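Local coordinates for protein glucosamine--fructose-6-phosphate aminotransferase [isomerizing] (Francisella tularensis subsp. tularensis, PDB 3TBF) that catalyses glucosamine 6-phosphate formation from fructose 6-phosphate and glutamine, its C-terminal portion, represented here, probably carrying out the sugar isomerisation, at residues 177-182 with 194-199; 181-184 with 189-192. All coordinates share one frame; numbering follows the deposited sequence.

Contact 1. Residues 177-182 with 194-199; sequences FTLVIA and AKYTEE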
loop_
_atom_site.group_PDB
_atom_site.type_symbol
_atom_site.label_atom_id
_atom_site.label_comp_id
_atom_site.label_asym_id
_atom_site.label_seq_id
_atom_site.Cartn_x
_atom_site.Cartn_y
_atom_site.Cartn_z
ATOM N N PHE A 177 13.986 -9.005 -16.921
ATOM C CA PHE A 177 12.748 -8.719 -17.636
ATOM C C PHE A 177 12.612 -7.228 -18.030
ATOM O O PHE A 177 12.262 -6.911 -19.160
ATOM C CB PHE A 177 11.548 -9.165 -16.767
ATOM C CG PHE A 177 10.221 -8.731 -17.291
ATOM C CD1 PHE A 177 9.740 -9.258 -18.452
ATOM C CD2 PHE A 177 9.459 -7.812 -16.614
ATOM C CE1 PHE A 177 8.512 -8.871 -18.957
ATOM C CE2 PHE A 177 8.229 -7.419 -17.113
ATOM C CZ PHE A 177 7.759 -7.968 -18.289
ATOM N N THR A 178 12.906 -6.316 -17.116
ATOM C CA THR A 178 12.873 -4.901 -17.468
ATOM C C THR A 178 13.754 -4.641 -18.658
ATOM O O THR A 178 13.317 -3.963 -19.577
ATOM C CB THR A 178 13.319 -4.008 -16.319
ATOM O OG1 THR A 178 12.357 -4.098 -15.283
ATOM C CG2 THR A 178 13.400 -2.584 -16.719
ATOM N N LEU A 179 14.979 -5.180 -18.669
ATOM C CA LEU A 179 15.902 -4.873 -19.776
ATOM C C LEU A 179 15.497 -5.579 -21.087
ATOM O O LEU A 179 15.598 -5.006 -22.180
ATOM C CB LEU A 179 17.343 -5.173 -19.398
ATOM C CG LEU A 179 17.871 -4.424 -18.164
ATOM C CD1 LEU A 179 19.280 -4.922 -17.736
ATOM C CD2 LEU A 179 17.956 -2.952 -18.382
ATOM N N VAL A 180 15.005 -6.790 -21.007
ATOM C CA VAL A 180 14.453 -7.438 -22.178
ATOM C C VAL A 180 13.330 -6.654 -22.839
ATOM O O VAL A 180 13.312 -6.475 -24.020
ATOM C CB VAL A 180 13.907 -8.831 -21.823
ATOM C CG1 VAL A 180 13.010 -9.388 -22.991
ATOM C CG2 VAL A 180 15.109 -9.814 -21.457
ATOM N N ILE A 181 12.404 -6.146 -22.038
ATOM C CA ILE A 181 11.294 -5.338 -22.533
ATOM C C ILE A 181 11.807 -4.025 -23.058
ATOM O O ILE A 181 11.377 -3.561 -24.098
ATOM C CB ILE A 181 10.239 -5.071 -21.413
ATOM C CG1 ILE A 181 9.639 -6.385 -20.985
ATOM C CG2 ILE A 181 9.076 -4.176 -21.917
ATOM C CD1 ILE A 181 9.047 -7.217 -22.179
ATOM N N ALA A 182 12.730 -3.432 -22.332
ATOM C CA ALA A 182 13.269 -2.154 -22.721
ATOM C C ALA A 182 13.856 -2.237 -24.104
ATOM O O ALA A 182 13.679 -1.328 -24.914
ATOM C CB ALA A 182 14.330 -1.677 -21.753
ATOM N N ALA A 194 23.682 -2.497 -22.193
ATOM C CA ALA A 194 24.956 -3.104 -21.818
ATOM C C ALA A 194 25.463 -2.602 -20.457
ATOM O O ALA A 194 25.988 -3.361 -19.679
ATOM C CB ALA A 194 25.968 -2.854 -22.874
ATOM N N LYS A 195 25.282 -1.321 -20.169
ATOM C CA LYS A 195 25.741 -0.726 -18.919
ATOM C C LYS A 195 24.927 -1.269 -17.730
ATOM O O LYS A 195 25.473 -1.614 -16.668
ATOM C CB LYS A 195 25.605 0.789 -19.038
ATOM C CG LYS A 195 25.649 1.569 -17.767
ATOM C CD LYS A 195 25.656 3.033 -18.121
ATOM C CE LYS A 195 24.748 3.871 -17.226
ATOM N NZ LYS A 195 25.220 3.791 -15.797
ATOM N N TYR A 196 23.619 -1.360 -17.915
ATOM C CA TYR A 196 22.767 -1.906 -16.867
ATOM C C TYR A 196 22.902 -3.431 -16.713
ATOM O O TYR A 196 22.812 -3.934 -15.602
ATOM C CB TYR A 196 21.326 -1.495 -17.102
ATOM C CG TYR A 196 21.170 -0.006 -17.192
ATOM C CD1 TYR A 196 21.705 0.821 -16.209
ATOM C CD2 TYR A 196 20.523 0.583 -18.255
ATOM C CE1 TYR A 196 21.578 2.171 -16.276
ATOM C CE2 TYR A 196 20.411 1.963 -18.338
ATOM C CZ TYR A 196 20.933 2.734 -17.338
ATOM O OH TYR A 196 20.862 4.098 -17.376
ATOM N N THR A 197 23.179 -4.145 -17.805
ATOM C CA THR A 197 23.493 -5.545 -17.694
ATOM C C THR A 197 24.754 -5.742 -16.826
ATOM O O THR A 197 24.776 -6.641 -15.983
ATOM C CB THR A 197 23.693 -6.210 -19.057
ATOM O OG1 THR A 197 22.547 -5.988 -19.874
ATOM C CG2 THR A 197 23.822 -7.709 -18.908
ATOM N N GLU A 198 25.779 -4.910 -17.017
ATOM C CA GLU A 198 26.996 -4.995 -16.196
ATOM C C GLU A 198 26.705 -4.692 -14.753
ATOM O O GLU A 198 27.292 -5.276 -13.876
ATOM C CB GLU A 198 28.147 -4.080 -16.691
ATOM C CG GLU A 198 28.769 -4.564 -18.032
ATOM C CD GLU A 198 29.401 -6.034 -17.997
ATOM O OE1 GLU A 198 30.429 -6.231 -17.276
ATOM O OE2 GLU A 198 28.903 -6.972 -18.710
ATOM N N GLU A 199 25.797 -3.764 -14.499
ATOM C CA GLU A 199 25.417 -3.490 -13.151
ATOM C C GLU A 199 24.757 -4.718 -12.478
ATOM O O GLU A 199 24.985 -4.969 -11.306
ATOM C CB GLU A 199 24.497 -2.257 -13.122
ATOM C CG GLU A 199 23.798 -2.047 -11.806
ATOM C CD GLU A 199 22.991 -0.711 -11.716
ATOM O OE1 GLU A 199 22.849 0.053 -12.727
ATOM O OE2 GLU A 199 22.483 -0.468 -10.595
#

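Contact 2. Residues 181-184 with 189-192; sequences IAKL and TDQQ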
loop_
_atom_site.group_PDB
_atom_site.type_symbol
_atom_site.label_atom_id
_atom_site.label_comp_id
_atom_site.label_asym_id
_atom_site.label_seq_id
_atom_site.Cartn_x
_atom_site.Cartn_y
_atom_site.Cartn_z
ATOM N N ILE A 181 12.404 -6.146 -22.038
ATOM C CA ILE A 181 11.294 -5.338 -22.533
ATOM C C ILE A 181 11.807 -4.025 -23.058
ATOM O O ILE A 181 11.377 -3.561 -24.098
ATOM C CB ILE A 181 10.239 -5.071 -21.413
ATOM C CG1 ILE A 181 9.639 -6.385 -20.985
ATOM C CG2 ILE A 181 9.076 -4.176 -21.917
ATOM C CD1 ILE A 181 9.047 -7.217 -22.179
ATOM N N ALA A 182 12.730 -3.432 -22.332
ATOM C CA ALA A 182 13.269 -2.154 -22.721
ATOM C C ALA A 182 13.856 -2.237 -24.104
ATOM O O ALA A 182 13.679 -1.328 -24.914
ATOM C CB ALA A 182 14.330 -1.677 -21.753
ATOM N N LYS A 183 14.582 -3.308 -24.366
ATOM C CA LYS A 183 15.274 -3.461 -25.634
ATOM C C LYS A 183 14.307 -3.698 -26.780
ATOM O O LYS A 183 14.425 -3.130 -27.851
ATOM C CB LYS A 183 16.195 -4.659 -25.538
ATOM C CG LYS A 183 16.892 -5.048 -26.814
ATOM C CD LYS A 183 18.056 -5.880 -26.419
ATOM C CE LYS A 183 18.656 -6.675 -27.570
ATOM N NZ LYS A 183 19.743 -5.923 -28.234
ATOM N N LEU A 184 13.343 -4.555 -26.535
ATOM C CA LEU A 184 12.349 -4.894 -27.543
ATOM C C LEU A 184 11.497 -3.682 -27.952
ATOM O O LEU A 184 10.997 -3.620 -29.068
ATOM C CB LEU A 184 11.434 -5.951 -26.958
ATOM C CG LEU A 184 11.079 -7.130 -27.822
ATOM C CD1 LEU A 184 12.270 -7.607 -28.674
ATOM C CD2 LEU A 184 10.602 -8.247 -26.912
ATOM N N THR A 189 19.051 2.474 -25.393
ATOM C CA THR A 189 20.065 2.196 -26.439
ATOM C C THR A 189 20.842 0.927 -26.099
ATOM O O THR A 189 20.894 0.529 -24.955
ATOM C CB THR A 189 21.108 3.311 -26.588
ATOM O OG1 THR A 189 22.007 3.284 -25.471
ATOM C CG2 THR A 189 20.443 4.650 -26.710
ATOM N N ASP A 190 21.459 0.308 -27.090
ATOM C CA ASP A 190 22.128 -0.961 -26.867
ATOM C C ASP A 190 23.245 -0.731 -25.832
ATOM O O ASP A 190 23.561 -1.573 -25.029
ATOM C CB ASP A 190 22.629 -1.550 -28.194
ATOM C CG ASP A 190 21.480 -2.117 -29.094
ATOM O OD1 ASP A 190 20.328 -2.304 -28.634
ATOM O OD2 ASP A 190 21.735 -2.387 -30.292
ATOM N N GLN A 191 23.774 0.471 -25.805
ATOM C CA GLN A 191 24.834 0.810 -24.877
ATOM C C GLN A 191 24.357 1.004 -23.428
ATOM O O GLN A 191 25.056 0.637 -22.470
ATOM C CB GLN A 191 25.517 2.046 -25.404
ATOM C CG GLN A 191 26.799 2.426 -24.741
ATOM C CD GLN A 191 27.557 3.561 -25.547
ATOM O OE1 GLN A 191 27.889 4.632 -24.999
ATOM N NE2 GLN A 191 27.807 3.306 -26.856
ATOM N N GLN A 192 23.165 1.558 -23.260
ATOM C CA GLN A 192 22.536 1.548 -21.947
ATOM C C GLN A 192 22.204 0.115 -21.471
ATOM O O GLN A 192 22.479 -0.254 -20.332
ATOM C CB GLN A 192 21.262 2.367 -21.974
ATOM C CG GLN A 192 21.479 3.812 -22.175
ATOM C CD GLN A 192 20.178 4.525 -22.425
ATOM O OE1 GLN A 192 19.399 4.152 -23.311
ATOM N NE2 GLN A 192 19.920 5.516 -21.632
#

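Contact 1. Residues 177-182 with 194-199
The hydroxyl OG1 of Thr-197 is hydrogen-bonded to the carbonyl O of Ile-193, one turn back on its own helix, and in that tethered state it meets a methyl group of Leu-179 on the facing helix. Its first torsion (chi1 -55°) sets OG1 beside the backbone N, directed back along the helix, which is what the bond to Ile-193 requires. Leu-179 CD1 lies 4.0 Å from Thr-197 OG1 and also 4.0 Å from the backbone N of Thr-197, an ordinary van der Waals approach to a polar group already engaged within its helix. Leu-179 CD2 rests 3.9 Å from Tyr-196 CB, with CD1 hardly farther off, and the two side chains cross at about a right angle. Leu-179 therefore spreads its fork over the surface made by two consecutive residues. The phenol does not follow the leucine. Its ring leads away from residues 177-182, with CD2 of Leu-179 oblique to it, and packs edge-to-face with Tyr-79 of helix 63-80. Ile-38 of strand 37-38 touches both Leu-179 and Thr-197. The closest pair of CA atoms, Leu-179 and Thr-197, is 7.9 Å apart, and Leu-179 supplies most of the contact from helix 165-184. Farther along the second helix, Glu-199 OE2 accepts from the backbone N atoms of Phe-334 and Ser-335, fastening it to the start of helix 335-355. The contact packs two consecutive, roughly antiparallel helices of an alpha-helical hairpin, the first of them belonging to the first SIS domain. With Thr-197 OG1 satisfied within its own helix and the cross-helix contacts made by Leu-179 methyls, the pairing is apolar in character and relies on shape and burial rather than on directed bonds.

Contact 2. Residues 181-184 with 189-192
Lys-183 and Asp-190 face each other where the chain leaves helix 165-184 and enters helix 190-201, and they meet as a long salt bridge, Lys-183 NZ lying 3.7 Å from Asp-190 OD1. This is the loose, solvent side: both residues are exposed, and at such a length the attraction is probably modest. The lysine reaches out with CG anti to its backbone N (chi1 174°) and an extended chain, then bends at its last torsion, which carries the ammonium toward the carboxylate. OD1 is the carboxylate oxygen that approaches it. An acidic group in the first turn of one helix and a basic one in the last turn of the other would also suit the two helix dipoles.

Away from the charged pair, on the packed side, Ala-182 touches Leu-188, the residue just before the cap, while Leu-184 and Ile-181 both lean on Phe-51 of helix 47-52. The firmly bonded part lies within the second segment. Thr-189, the N-cap, accepts through OG1 from the backbone N of Gln-192 at 3.0 Å, with an N-H...O angle of 165°. In return Gln-192 OE1 takes the backbone N-H of Thr-189 at 2.7 Å, nearly straight at 167° and in the carbonyl plane of the amide. This reciprocal pair satisfies two backbone N-H groups and fixes the amide's orientation at the helix start. A short loop joining two roughly antiparallel helices, with a capping box opening the second and a long salt bridge across the connecting end, makes this the closed end of an alpha-helical hairpin.

How the contacts relate
Contacts 1 and 2 sample the same helix pair, 165-184 and 190-201, at two depths, with centres about 7 Å apart and Ile-181 and Ala-182 shared in sequence. Contact 1 is the buried one, where a leucine fork meets the neighbouring helix among residues of strand 37-38 and helix 63-80. Contact 2 sits at the surface beside the short connection, farther from the chain centre (about 23 Å against 17 Å, between centres). Chemistry changes accordingly: apolar packing inside the hairpin, opposite charges at its connecting end. The threonine hydroxyls of Thr-197 and Thr-189 bond locally, within or at the start of helix 190-201, and no other chain of the assembly touches the segments.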